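Local coordinates for amidohydrolase 3 domain-containing protein (Pyrococcus furiosus, PDB 3ICJ), which is an uncharacterized zinc-binding member of the amidohydrolase family that probably hydrolyses carbon-nitrogen bonds other than peptide bonds, at residues M37-N42 / R76-A81; E63-A68 / F490-I495; K262-A267 / G287-I292; F266-P271 / Q476-E481. One frame throughout, in Å; residues are numbered along the deposited sequence. Where two conformers were deposited one is given.

Interaction 1 (M37-N42 / R76-A81); sequences MKALIN and RIAELA
Ala81 N gives a helical hydrogen bond to Ile77 O at 3.0 Å, and this single turn sets the two residues where both meet the end of Met37. The methionine reaches them because its first torsion carries CG away from the backbone nitrogen (chi1 180°), while a bend at chi3 swings CE round. CE then lies 3.6 Å from Ala81 CB and 3.9 Å from Ile77 CG2, with the Met37 and Ile77 side chains crossing at about a right angle. SD rests beside Ala78 CA at 3.9 Å. Strand 37-41 is an inner strand of a four-stranded mixed sheet, and helix 71-81 lies over it; the axis of its 76-81 part runs roughly antiparallel to the strand, at 154°. Two alanines suit the closest backbone approach: Ala39 CB meets Ala78 CB at 3.7 Å. An alanine in place of Met37 is likely to open a gap under Ile77 and Ala81, leaving Ala39 on Ala78 as the main apolar contact between the two segments. On the sheet itself Met37 also packs against Val59 and Leu66.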
loop_
_atom_site.group_PDB
_atom_site.type_symbol
_atom_site.label_atom_id
_atom_site.label_comp_id
_atom_site.label_asym_id
_atom_site.label_seq_id
_atom_site.Cartn_x
_atom_site.Cartn_y
_atom_site.Cartn_z
ATOM N N MET A 37 3.272 -31.148 -9.429
ATOM C CA MET A 37 3.500 -31.426 -8.014
ATOM C C MET A 37 4.987 -31.239 -7.691
ATOM O O MET A 37 5.848 -31.695 -8.442
ATOM C CB MET A 37 3.037 -32.846 -7.624
ATOM C CG MET A 37 3.272 -33.163 -6.133
ATOM S SD MET A 37 3.502 -34.901 -5.675
ATOM C CE MET A 37 1.982 -35.209 -4.803
ATOM N N LYS A 38 5.277 -30.554 -6.589
ATOM C CA LYS A 38 6.644 -30.452 -6.063
ATOM C C LYS A 38 6.753 -30.691 -4.556
ATOM O O LYS A 38 5.888 -30.285 -3.774
ATOM C CB LYS A 38 7.357 -29.149 -6.481
ATOM C CG LYS A 38 6.605 -27.852 -6.226
ATOM C CD LYS A 38 7.284 -26.661 -6.919
ATOM C CE LYS A 38 7.208 -26.781 -8.441
ATOM N NZ LYS A 38 8.040 -25.765 -9.134
ATOM N N ALA A 39 7.818 -31.384 -4.171
ATOM C CA ALA A 39 8.174 -31.543 -2.783
ATOM C C ALA A 39 9.472 -30.775 -2.520
ATOM O O ALA A 39 10.478 -30.994 -3.192
ATOM C CB ALA A 39 8.318 -33.030 -2.421
ATOM N N LEU A 40 9.420 -29.844 -1.574
ATOM C CA LEU A 40 10.613 -29.151 -1.071
ATOM C C LEU A 40 11.055 -29.918 0.168
ATOM O O LEU A 40 10.303 -30.015 1.141
ATOM C CB LEU A 40 10.286 -27.694 -0.706
ATOM C CG LEU A 40 9.372 -26.892 -1.629
ATOM C CD1 LEU A 40 9.038 -25.560 -0.977
ATOM C CD2 LEU A 40 10.026 -26.664 -2.976
ATOM N N ILE A 41 12.260 -30.485 0.129
ATOM C CA ILE A 41 12.749 -31.383 1.196
ATOM C C ILE A 41 14.104 -30.927 1.753
ATOM O O ILE A 41 14.703 -29.992 1.212
ATOM C CB ILE A 41 12.822 -32.864 0.712
ATOM C CG1 ILE A 41 13.764 -33.024 -0.485
ATOM C CG2 ILE A 41 11.419 -33.402 0.343
ATOM C CD1 ILE A 41 14.315 -34.401 -0.587
ATOM N N ASN A 42 14.572 -31.569 2.830
ATOM C CA ASN A 42 15.925 -31.334 3.391
ATOM C C ASN A 42 16.225 -29.838 3.707
ATOM O O ASN A 42 17.308 -29.310 3.426
ATOM C CB ASN A 42 16.998 -32.001 2.493
ATOM C CG ASN A 42 18.384 -32.040 3.128
ATOM O OD1 ASN A 42 18.525 -32.207 4.341
ATOM N ND2 ASN A 42 19.421 -31.902 2.294
ATOM N N ARG A 76 8.604 -39.412 0.031
ATOM C CA ARG A 76 7.868 -40.625 -0.318
ATOM C C ARG A 76 6.571 -40.301 -1.083
ATOM O O ARG A 76 6.220 -41.019 -2.008
ATOM C CB ARG A 76 7.573 -41.441 0.946
ATOM C CG ARG A 76 7.060 -42.854 0.723
ATOM C CD ARG A 76 8.177 -43.867 0.492
ATOM N NE ARG A 76 8.253 -44.280 -0.907
ATOM C CZ ARG A 76 7.501 -45.237 -1.453
ATOM N NH1 ARG A 76 7.657 -45.542 -2.737
ATOM N NH2 ARG A 76 6.591 -45.887 -0.725
ATOM N N ILE A 77 5.870 -39.238 -0.684
ATOM C CA ILE A 77 4.644 -38.823 -1.388
ATOM C C ILE A 77 4.941 -38.460 -2.855
ATOM O O ILE A 77 4.264 -38.935 -3.785
ATOM C CB ILE A 77 3.909 -37.669 -0.652
ATOM C CG1 ILE A 77 3.362 -38.160 0.691
ATOM C CG2 ILE A 77 2.749 -37.105 -1.514
ATOM C CD1 ILE A 77 2.710 -37.056 1.573
ATOM N N ALA A 78 5.988 -37.663 -3.050
ATOM C CA ALA A 78 6.404 -37.217 -4.374
ATOM C C ALA A 78 6.969 -38.347 -5.231
ATOM O O ALA A 78 6.813 -38.337 -6.462
ATOM C CB ALA A 78 7.408 -36.092 -4.250
ATOM N N GLU A 79 7.607 -39.324 -4.584
ATOM C CA GLU A 79 8.054 -40.524 -5.279
ATOM C C GLU A 79 6.856 -41.319 -5.807
ATOM O O GLU A 79 6.873 -41.771 -6.939
ATOM C CB GLU A 79 8.903 -41.408 -4.373
ATOM C CG GLU A 79 10.332 -40.942 -4.207
ATOM C CD GLU A 79 11.080 -41.711 -3.115
ATOM O OE1 GLU A 79 10.509 -42.645 -2.490
ATOM O OE2 GLU A 79 12.253 -41.367 -2.879
ATOM N N LEU A 80 5.814 -41.462 -4.994
ATOM C CA LEU A 80 4.637 -42.237 -5.400
ATOM C C LEU A 80 3.807 -41.563 -6.487
ATOM O O LEU A 80 3.268 -42.234 -7.365
ATOM C CB LEU A 80 3.747 -42.551 -4.198
ATOM C CG LEU A 80 4.277 -43.520 -3.143
ATOM C CD1 LEU A 80 3.400 -43.395 -1.929
ATOM C CD2 LEU A 80 4.328 -44.964 -3.641
ATOM N N ALA A 81 3.710 -40.238 -6.419
ATOM C CA ALA A 81 2.850 -39.484 -7.333
ATOM C C ALA A 81 3.599 -38.925 -8.546
ATOM O O ALA A 81 2.990 -38.335 -9.427
ATOM C CB ALA A 81 2.142 -38.377 -6.584
#

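Interaction 2 (E63-A68 / F490-I495); sequences ERVLYA and FRAEYI
The guanidinium of Arg64 carries Arg491 CG over the centre of one face, 3.9 Å above its plane. In return Arg64 NH2 sits over the rim of one face of the Arg491 guanidinium, and the two planes are turned 53° apart. The side chains run side by side in the same direction, Arg64 bending at chi2 (-123°) while Arg491 stays extended from CG to NE. Their nearest nitrogens, Arg64 NH2 and Arg491 NH1, are 3.2 Å apart and both are donors, so nothing bonds there directly. Beneath the arginines the backbones form a single beta bridge between Arg64 and Arg491. Val65 N donates to Phe490 O at 2.9 Å, and Ala492 N to Glu63 O at 3.0 Å; the second donor comes from well above the carbonyl plane. Ala492 centres an inverse gamma turn, closed by Glu493 N on Arg491 O at 2.9 Å, and its small CB faces Val65 CG2 at 4.3 Å. The bridge thus joins strand 64-69, an edge strand of the small N-terminal sheet, to the chain just ahead of strand 494-497. Asp482 OD2 takes salt bridges from Arg64 NH1 and Arg491 NE, and Glu286 takes one from Arg491 NH1. Two arginines can therefore lie this close because the shared Asp482, and Glu286 on Arg491, probably offset part of their positive charge.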
loop_
_atom_site.group_PDB
_atom_site.type_symbol
_atom_site.label_atom_id
_atom_site.label_comp_id
_atom_site.label_asym_id
_atom_site.label_seq_id
_atom_site.Cartn_x
_atom_site.Cartn_y
_atom_site.Cartn_z
ATOM N N GLU A 63 -0.864 -25.454 -6.867
ATOM C CA GLU A 63 -0.657 -24.189 -6.128
ATOM C C GLU A 63 -1.283 -24.160 -4.719
ATOM O O GLU A 63 -1.599 -23.098 -4.198
ATOM C CB GLU A 63 -1.085 -22.975 -6.971
ATOM C CG GLU A 63 -0.280 -22.834 -8.251
ATOM C CD GLU A 63 -1.155 -22.644 -9.471
ATOM O OE1 GLU A 63 -1.898 -21.636 -9.538
ATOM O OE2 GLU A 63 -1.092 -23.510 -10.370
ATOM N N ARG A 64 -1.440 -25.332 -4.114
ATOM C CA ARG A 64 -1.856 -25.463 -2.719
ATOM C C ARG A 64 -0.942 -26.417 -1.983
ATOM O O ARG A 64 -0.335 -27.285 -2.599
ATOM C CB ARG A 64 -3.280 -25.983 -2.618
ATOM C CG ARG A 64 -4.260 -25.241 -3.485
ATOM C CD ARG A 64 -5.348 -24.691 -2.638
ATOM N NE ARG A 64 -6.132 -23.700 -3.351
ATOM C CZ ARG A 64 -6.964 -22.856 -2.755
ATOM N NH1 ARG A 64 -7.110 -22.893 -1.434
ATOM N NH2 ARG A 64 -7.650 -21.980 -3.478
ATOM N N VAL A 65 -0.858 -26.263 -0.665
ATOM C CA VAL A 65 -0.057 -27.147 0.169
ATOM C C VAL A 65 -0.846 -28.440 0.380
ATOM O O VAL A 65 -1.996 -28.419 0.804
ATOM C CB VAL A 65 0.308 -26.486 1.533
ATOM C CG1 VAL A 65 0.978 -27.495 2.485
ATOM C CG2 VAL A 65 1.204 -25.253 1.317
ATOM N N LEU A 66 -0.201 -29.555 0.070
ATOM C CA LEU A 66 -0.802 -30.877 0.156
ATOM C C LEU A 66 -0.413 -31.540 1.480
ATOM O O LEU A 66 -1.217 -32.249 2.103
ATOM C CB LEU A 66 -0.298 -31.735 -1.019
ATOM C CG LEU A 66 -0.795 -33.184 -0.981
ATOM C CD1 LEU A 66 -2.289 -33.188 -1.259
ATOM C CD2 LEU A 66 -0.069 -34.064 -1.930
ATOM N N TYR A 67 0.837 -31.314 1.883
ATOM C CA TYR A 67 1.416 -31.925 3.078
ATOM C C TYR A 67 2.504 -30.997 3.638
ATOM O O TYR A 67 3.331 -30.465 2.896
ATOM C CB TYR A 67 2.000 -33.333 2.736
ATOM C CG TYR A 67 2.734 -33.987 3.887
ATOM C CD1 TYR A 67 2.033 -34.633 4.909
ATOM C CD2 TYR A 67 4.124 -33.913 3.980
ATOM C CE1 TYR A 67 2.711 -35.197 5.988
ATOM C CE2 TYR A 67 4.807 -34.476 5.039
ATOM C CZ TYR A 67 4.102 -35.109 6.044
ATOM O OH TYR A 67 4.794 -35.673 7.102
ATOM N N ALA A 68 2.506 -30.836 4.957
ATOM C CA ALA A 68 3.590 -30.169 5.679
ATOM C C ALA A 68 4.000 -31.063 6.857
ATOM O O ALA A 68 3.168 -31.375 7.715
ATOM C CB ALA A 68 3.115 -28.790 6.177
ATOM N N PHE A 490 -3.620 -24.321 2.317
ATOM C CA PHE A 490 -3.252 -22.928 2.032
ATOM C C PHE A 490 -2.659 -22.821 0.637
ATOM O O PHE A 490 -2.050 -23.774 0.143
ATOM C CB PHE A 490 -2.264 -22.374 3.081
ATOM C CG PHE A 490 -2.934 -21.914 4.342
ATOM C CD1 PHE A 490 -3.374 -22.837 5.287
ATOM C CD2 PHE A 490 -3.143 -20.558 4.581
ATOM C CE1 PHE A 490 -4.019 -22.422 6.463
ATOM C CE2 PHE A 490 -3.785 -20.126 5.754
ATOM C CZ PHE A 490 -4.221 -21.059 6.696
ATOM N N ARG A 491 -2.871 -21.671 -0.005
ATOM C CA ARG A 491 -2.240 -21.383 -1.291
ATOM C C ARG A 491 -0.731 -21.317 -1.085
ATOM O O ARG A 491 -0.250 -20.718 -0.117
ATOM C CB ARG A 491 -2.739 -20.069 -1.878
ATOM C CG ARG A 491 -4.108 -20.147 -2.462
ATOM C CD ARG A 491 -4.696 -18.770 -2.601
ATOM N NE ARG A 491 -6.105 -18.854 -2.970
ATOM C CZ ARG A 491 -6.549 -18.873 -4.221
ATOM N NH1 ARG A 491 -7.849 -18.964 -4.457
ATOM N NH2 ARG A 491 -5.697 -18.791 -5.237
ATOM N N ALA A 492 0.005 -21.961 -1.988
ATOM C CA ALA A 492 1.437 -22.145 -1.804
ATOM C C ALA A 492 2.202 -20.919 -2.282
ATOM O O ALA A 492 2.754 -20.917 -3.379
ATOM C CB ALA A 492 1.911 -23.406 -2.521
ATOM N N GLU A 493 2.181 -19.865 -1.470
ATOM C CA GLU A 493 2.976 -18.671 -1.724
ATOM C C GLU A 493 4.096 -18.710 -0.704
ATOM O O GLU A 493 3.873 -18.549 0.495
ATOM C CB GLU A 493 2.141 -17.379 -1.607
ATOM C CG GLU A 493 0.899 -17.305 -2.507
ATOM C CD GLU A 493 1.199 -17.098 -3.986
ATOM O OE1 GLU A 493 2.385 -16.987 -4.378
ATOM O OE2 GLU A 493 0.234 -17.051 -4.765
ATOM N N TYR A 494 5.297 -19.002 -1.182
ATOM C CA TYR A 494 6.434 -19.168 -0.303
ATOM C C TYR A 494 7.646 -18.474 -0.856
ATOM O O TYR A 494 7.757 -18.260 -2.073
ATOM C CB TYR A 494 6.748 -20.662 -0.081
ATOM C CG TYR A 494 7.134 -21.411 -1.349
ATOM C CD1 TYR A 494 8.465 -21.479 -1.772
ATOM C CD2 TYR A 494 6.169 -22.081 -2.106
ATOM C CE1 TYR A 494 8.819 -22.167 -2.923
ATOM C CE2 TYR A 494 6.517 -22.780 -3.261
ATOM C CZ TYR A 494 7.838 -22.819 -3.662
ATOM O OH TYR A 494 8.173 -23.508 -4.804
ATOM N N ILE A 495 8.583 -18.155 0.030
ATOM C CA ILE A 495 9.864 -17.632 -0.415
ATOM C C ILE A 495 10.977 -18.471 0.211
ATOM O O ILE A 495 10.789 -19.067 1.271
ATOM C CB ILE A 495 10.032 -16.111 -0.100
ATOM C CG1 ILE A 495 9.809 -15.831 1.393
ATOM C CG2 ILE A 495 9.096 -15.280 -0.983
ATOM C CD1 ILE A 495 10.114 -14.402 1.833
#

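Interaction 3 (K262-A267 / G287-I292); sequences KMNVFA and GRRLRI
Arg291 lies along Phe266 from the first carbon of its side chain: CB is 3.7 Å from Phe266 CD1, and CG passes on to CE1. A bend at chi2 (79°) turns the chain over the ring, so that CD makes a CH-pi contact 4.1 Å from the Phe266 centroid. NE then comes 3.5 Å from Phe266 CZ, with the guanidinium tilted 40° to the ring. At the tip, NH2 gives two hydrogen bonds, to Asn264 OD1 at 2.9 Å and to Arg289 O at 2.9 Å; the latter oxygen lies in the guanidinium plane. Strands 264-269 and 290-294 are parallel neighbours linked through helix 274-280, as in the beta/alpha barrel of amidohydrolases. Lys296, the carboxylated lysine that binds both zinc ions, follows shortly after the second strand. Val265 sits astride the ladder, its N bonded to Arg289 O and its O accepting from Arg291 N at 2.8 Å. An alanine in place of Arg291 is likely to leave Asn264 OD1 and Arg289 O each a donor short and the Phe266 face without its aliphatic cover. Arg289 NH1 reaches the same Asn264 OD1, at 3.0 Å, from the opposite face of the amide; Glu493 forms a salt bridge with this NH1 and accepts from Asn264 ND2. On the other side of the sheet Leu290 CD1 touches Val265 CG1 and Ala267 CB, methyl against methyl.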
loop_
_atom_site.group_PDB
_atom_site.type_symbol
_atom_site.label_atom_id
_atom_site.label_comp_id
_atom_site.label_asym_id
_atom_site.label_seq_id
_atom_site.Cartn_x
_atom_site.Cartn_y
_atom_site.Cartn_z
ATOM N N LYS A 262 0.852 -11.866 -11.893
ATOM C CA LYS A 262 1.692 -12.904 -11.281
ATOM C C LYS A 262 1.677 -12.852 -9.741
ATOM O O LYS A 262 2.498 -13.494 -9.075
ATOM C CB LYS A 262 3.127 -12.810 -11.819
ATOM C CG LYS A 262 3.274 -13.077 -13.337
ATOM C CD LYS A 262 2.838 -14.495 -13.712
ATOM C CE LYS A 262 3.283 -14.912 -15.115
ATOM N NZ LYS A 262 2.678 -14.062 -16.184
ATOM N N MET A 263 0.740 -12.098 -9.179
ATOM C CA MET A 263 0.624 -11.957 -7.731
ATOM C C MET A 263 -0.852 -11.834 -7.430
ATOM O O MET A 263 -1.634 -11.508 -8.328
ATOM C CB MET A 263 1.477 -10.754 -7.207
ATOM C CG MET A 263 0.953 -9.291 -7.428
ATOM S SD MET A 263 2.090 -7.904 -6.884
ATOM C CE MET A 263 2.712 -8.608 -5.431
ATOM N N ASN A 264 -1.241 -12.131 -6.190
ATOM C CA ASN A 264 -2.628 -12.007 -5.741
ATOM C C ASN A 264 -2.984 -10.566 -5.454
ATOM O O ASN A 264 -2.334 -9.928 -4.655
ATOM C CB ASN A 264 -2.855 -12.858 -4.507
ATOM C CG ASN A 264 -2.476 -14.287 -4.739
ATOM O OD1 ASN A 264 -3.002 -14.935 -5.659
ATOM N ND2 ASN A 264 -1.539 -14.798 -3.931
ATOM N N VAL A 265 -3.985 -10.044 -6.154
ATOM C CA VAL A 265 -4.296 -8.611 -6.107
ATOM C C VAL A 265 -5.716 -8.497 -5.581
ATOM O O VAL A 265 -6.660 -8.939 -6.228
ATOM C CB VAL A 265 -4.198 -7.942 -7.496
ATOM C CG1 VAL A 265 -4.673 -6.469 -7.432
ATOM C CG2 VAL A 265 -2.784 -8.034 -8.075
ATOM N N PHE A 266 -5.853 -7.964 -4.373
ATOM C CA PHE A 266 -7.173 -7.776 -3.785
ATOM C C PHE A 266 -7.539 -6.301 -3.955
ATOM O O PHE A 266 -7.023 -5.441 -3.250
ATOM C CB PHE A 266 -7.203 -8.223 -2.315
ATOM C CG PHE A 266 -6.950 -9.696 -2.127
ATOM C CD1 PHE A 266 -8.018 -10.596 -1.992
ATOM C CD2 PHE A 266 -5.649 -10.184 -2.083
ATOM C CE1 PHE A 266 -7.788 -11.975 -1.823
ATOM C CE2 PHE A 266 -5.398 -11.560 -1.944
ATOM C CZ PHE A 266 -6.462 -12.459 -1.800
ATOM N N ALA A 267 -8.407 -6.021 -4.922
ATOM C CA ALA A 267 -8.652 -4.648 -5.363
ATOM C C ALA A 267 -9.727 -3.986 -4.518
ATOM O O ALA A 267 -10.818 -4.537 -4.359
ATOM C CB ALA A 267 -9.040 -4.637 -6.861
ATOM N N GLY A 287 -11.106 -14.069 -9.202
ATOM C CA GLY A 287 -10.440 -14.711 -10.346
ATOM C C GLY A 287 -9.211 -15.484 -9.931
ATOM O O GLY A 287 -9.042 -15.764 -8.749
ATOM N N ARG A 288 -8.345 -15.833 -10.894
ATOM C CA ARG A 288 -7.125 -16.608 -10.588
ATOM C C ARG A 288 -6.110 -15.780 -9.793
ATOM O O ARG A 288 -5.524 -16.276 -8.841
ATOM C CB ARG A 288 -6.432 -17.169 -11.858
ATOM C CG ARG A 288 -7.301 -17.503 -13.083
ATOM C CD ARG A 288 -8.317 -18.657 -12.928
ATOM N NE ARG A 288 -8.091 -19.578 -11.809
ATOM C CZ ARG A 288 -8.961 -19.761 -10.816
ATOM N NH1 ARG A 288 -10.107 -19.095 -10.821
ATOM N NH2 ARG A 288 -8.693 -20.606 -9.830
ATOM N N ARG A 289 -5.910 -14.526 -10.208
ATOM C CA ARG A 289 -5.071 -13.576 -9.461
ATOM C C ARG A 289 -5.815 -12.326 -8.956
ATOM O O ARG A 289 -5.621 -11.921 -7.808
ATOM C CB ARG A 289 -3.865 -13.156 -10.284
ATOM C CG ARG A 289 -2.854 -14.311 -10.548
ATOM C CD ARG A 289 -2.325 -14.858 -9.204
ATOM N NE ARG A 289 -1.139 -15.670 -9.407
ATOM C CZ ARG A 289 -0.310 -16.084 -8.455
ATOM N NH1 ARG A 289 -0.537 -15.796 -7.177
ATOM N NH2 ARG A 289 0.758 -16.800 -8.799
ATOM N N LEU A 290 -6.661 -11.736 -9.812
ATOM C CA LEU A 290 -7.420 -10.529 -9.477
ATOM C C LEU A 290 -8.649 -10.887 -8.671
ATOM O O LEU A 290 -9.419 -11.777 -9.064
ATOM C CB LEU A 290 -7.842 -9.769 -10.750
ATOM C CG LEU A 290 -8.775 -8.554 -10.603
ATOM C CD1 LEU A 290 -8.098 -7.391 -9.835
ATOM C CD2 LEU A 290 -9.285 -8.066 -11.971
ATOM N N ARG A 291 -8.808 -10.209 -7.540
ATOM C CA ARG A 291 -10.027 -10.266 -6.756
ATOM C C ARG A 291 -10.663 -8.868 -6.724
ATOM O O ARG A 291 -9.988 -7.885 -6.400
ATOM C CB ARG A 291 -9.736 -10.684 -5.321
ATOM C CG ARG A 291 -9.495 -12.167 -5.078
ATOM C CD ARG A 291 -8.099 -12.603 -5.460
ATOM N NE ARG A 291 -7.699 -13.823 -4.750
ATOM C CZ ARG A 291 -6.553 -14.463 -4.949
ATOM N NH1 ARG A 291 -6.253 -15.546 -4.235
ATOM N NH2 ARG A 291 -5.703 -14.019 -5.860
ATOM N N ILE A 292 -11.947 -8.792 -7.066
ATOM C CA ILE A 292 -12.748 -7.578 -6.861
ATOM C C ILE A 292 -13.249 -7.732 -5.430
ATOM O O ILE A 292 -14.071 -8.606 -5.174
ATOM C CB ILE A 292 -13.950 -7.483 -7.856
ATOM C CG1 ILE A 292 -13.504 -7.700 -9.312
ATOM C CG2 ILE A 292 -14.678 -6.131 -7.729
ATOM C CD1 ILE A 292 -12.492 -6.673 -9.831
#

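Interaction 4 (F266-P271 / Q476-E481); sequences FAYLSP and QVTLAE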
loop_
_atom_site.group_PDB
_atom_site.type_symbol
_atom_site.label_atom_id
_atom_site.label_comp_id
_atom_site.label_asym_id
_atom_site.label_seq_id
_atom_site.Cartn_x
_atom_site.Cartn_y
_atom_site.Cartn_z
ATOM N N PHE A 266 -5.853 -7.964 -4.373
ATOM C CA PHE A 266 -7.173 -7.776 -3.785
ATOM C C PHE A 266 -7.539 -6.301 -3.955
ATOM O O PHE A 266 -7.023 -5.441 -3.250
ATOM C CB PHE A 266 -7.203 -8.223 -2.315
ATOM C CG PHE A 266 -6.950 -9.696 -2.127
ATOM C CD1 PHE A 266 -8.018 -10.596 -1.992
ATOM C CD2 PHE A 266 -5.649 -10.184 -2.083
ATOM C CE1 PHE A 266 -7.788 -11.975 -1.823
ATOM C CE2 PHE A 266 -5.398 -11.560 -1.944
ATOM C CZ PHE A 266 -6.462 -12.459 -1.800
ATOM N N ALA A 267 -8.407 -6.021 -4.922
ATOM C CA ALA A 267 -8.652 -4.648 -5.363
ATOM C C ALA A 267 -9.727 -3.986 -4.518
ATOM O O ALA A 267 -10.818 -4.537 -4.359
ATOM C CB ALA A 267 -9.040 -4.637 -6.861
ATOM N N TYR A 268 -9.399 -2.836 -3.938
ATOM C CA TYR A 268 -10.377 -2.048 -3.176
ATOM C C TYR A 268 -10.647 -0.804 -4.010
ATOM O O TYR A 268 -9.801 0.089 -4.106
ATOM C CB TYR A 268 -9.853 -1.680 -1.780
ATOM C CG TYR A 268 -9.988 -2.810 -0.769
ATOM C CD1 TYR A 268 -9.230 -3.974 -0.890
ATOM C CD2 TYR A 268 -10.877 -2.714 0.292
ATOM C CE1 TYR A 268 -9.337 -5.015 0.028
ATOM C CE2 TYR A 268 -11.015 -3.763 1.226
ATOM C CZ TYR A 268 -10.235 -4.908 1.081
ATOM O OH TYR A 268 -10.354 -5.939 1.967
ATOM N N LEU A 269 -11.831 -0.773 -4.613
ATOM C CA LEU A 269 -12.165 0.194 -5.669
ATOM C C LEU A 269 -12.523 1.557 -5.110
ATOM O O LEU A 269 -13.030 1.650 -3.994
ATOM C CB LEU A 269 -13.359 -0.323 -6.495
ATOM C CG LEU A 269 -13.342 -1.732 -7.113
ATOM C CD1 LEU A 269 -14.472 -1.930 -8.127
ATOM C CD2 LEU A 269 -12.034 -1.996 -7.757
ATOM N N SER A 270 -12.268 2.620 -5.877
ATOM C CA SER A 270 -12.846 3.920 -5.548
ATOM C C SER A 270 -14.386 3.848 -5.687
ATOM O O SER A 270 -14.906 3.104 -6.550
ATOM C CB SER A 270 -12.244 5.031 -6.417
ATOM O OG SER A 270 -12.917 5.151 -7.650
ATOM N N PRO A 271 -15.133 4.593 -4.813
ATOM C CA PRO A 271 -16.606 4.540 -4.768
ATOM C C PRO A 271 -17.331 4.998 -6.042
ATOM O O PRO A 271 -18.494 4.651 -6.231
ATOM C CB PRO A 271 -16.970 5.464 -3.577
ATOM C CG PRO A 271 -15.742 6.321 -3.346
ATOM C CD PRO A 271 -14.602 5.415 -3.695
ATOM N N GLN A 476 -5.535 -12.027 6.892
ATOM C CA GLN A 476 -6.788 -11.950 7.668
ATOM C C GLN A 476 -7.450 -10.601 7.558
ATOM O O GLN A 476 -8.661 -10.515 7.479
ATOM C CB GLN A 476 -6.566 -12.317 9.130
ATOM C CG GLN A 476 -6.281 -13.789 9.277
ATOM C CD GLN A 476 -6.904 -14.367 10.500
ATOM O OE1 GLN A 476 -6.345 -14.286 11.602
ATOM N NE2 GLN A 476 -8.077 -14.969 10.325
ATOM N N VAL A 477 -6.631 -9.558 7.502
ATOM C CA VAL A 477 -7.100 -8.190 7.395
ATOM C C VAL A 477 -7.731 -7.950 6.018
ATOM O O VAL A 477 -8.669 -7.161 5.892
ATOM C CB VAL A 477 -5.943 -7.228 7.783
ATOM C CG1 VAL A 477 -6.088 -5.854 7.190
ATOM C CG2 VAL A 477 -5.880 -7.169 9.312
ATOM N N THR A 478 -7.254 -8.702 5.014
ATOM C CA THR A 478 -7.754 -8.641 3.638
ATOM C C THR A 478 -8.778 -9.776 3.317
ATOM O O THR A 478 -9.069 -10.051 2.149
ATOM C CB THR A 478 -6.537 -8.629 2.650
ATOM O OG1 THR A 478 -5.512 -7.744 3.171
ATOM C CG2 THR A 478 -6.927 -8.115 1.260
ATOM N N LEU A 479 -9.304 -10.431 4.359
ATOM C CA LEU A 479 -10.327 -11.488 4.226
ATOM C C LEU A 479 -9.941 -12.616 3.260
ATOM O O LEU A 479 -10.779 -13.119 2.505
ATOM C CB LEU A 479 -11.682 -10.884 3.844
ATOM C CG LEU A 479 -12.228 -9.741 4.729
ATOM C CD1 LEU A 479 -13.558 -9.246 4.136
ATOM C CD2 LEU A 479 -12.442 -10.194 6.212
ATOM N N ALA A 480 -8.664 -13.000 3.320
ATOM C CA ALA A 480 -8.043 -13.989 2.434
ATOM C C ALA A 480 -7.623 -15.174 3.281
ATOM O O ALA A 480 -6.475 -15.253 3.738
ATOM C CB ALA A 480 -6.824 -13.370 1.770
ATOM N N GLU A 481 -8.561 -16.085 3.502
ATOM C CA GLU A 481 -8.448 -17.096 4.560
ATOM C C GLU A 481 -7.463 -18.231 4.242
ATOM O O GLU A 481 -7.011 -18.942 5.146
ATOM C CB GLU A 481 -9.836 -17.680 4.901
ATOM C CG GLU A 481 -10.918 -16.641 5.315
ATOM C CD GLU A 481 -10.543 -15.769 6.535
ATOM O OE1 GLU A 481 -9.823 -16.242 7.456
ATOM O OE2 GLU A 481 -10.992 -14.596 6.568
#
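With chi1 at -42°, Thr478 turns its methyl CG2 away from its backbone nitrogen and into the contact, while OG1 stays beside that nitrogen and bonds back to Ser474 O. Phe266 and Tyr268, two residues apart on strand 264-269, both direct their side chains at this methyl, Tyr268 through a chi1 of -80°. Thr478 CG2 nestles against Phe266 CB at 3.6 Å and comes to the edge of the Tyr268 ring, 4.1 Å from CE1. Further out, Phe266 CZ meets Ala480 CB at 3.7 Å, the single methyl letting the ring tip come this near the turn of the chain. Helix 463-477 ends here in a Schellman motif: Leu479, with positive phi, is the C-prime residue, its N bonding to Gln476 O at 3.2 Å while Ala480 N bonds to Ala475 O. This turn sets Thr478 and Ala480 against the strand. Phe98 and Ser100 of strand 92-102 touch Thr478 as well, so the helix end packs across more than one strand of the barrel sheet. The side chain of Tyr268 is about 10 Å from a bound zinc ion. The Tyr268 hydroxyl bonds to Asp344 and the ring makes a cation-pi contact with Arg370. Threonine thus plays two parts, its methyl serving the apolar contact while its hydroxyl is satisfied in the last turn of the helix it follows.

From the N terminus, interaction 1 folds strand 37-41 under helix 71-81, closing a short loop that holds two further strands of the small N-terminal sheet. Interaction 2 opens within that loop, at 63-68, and closes only at 490-495, so the two cross; they touch where Met37 meets Leu66. It brings the C-terminal part of the chain back to the N-terminal sheet. Interactions 3 and 4 both fall inside this long loop and start from one strand, sharing Phe266 and Ala267: interaction 3 closes soon, at 287-292, whereas interaction 4 waits until 476-481. Together they tie neighbouring barrel strands to a late helix end. Glu493 joins interaction 2 to interaction 3.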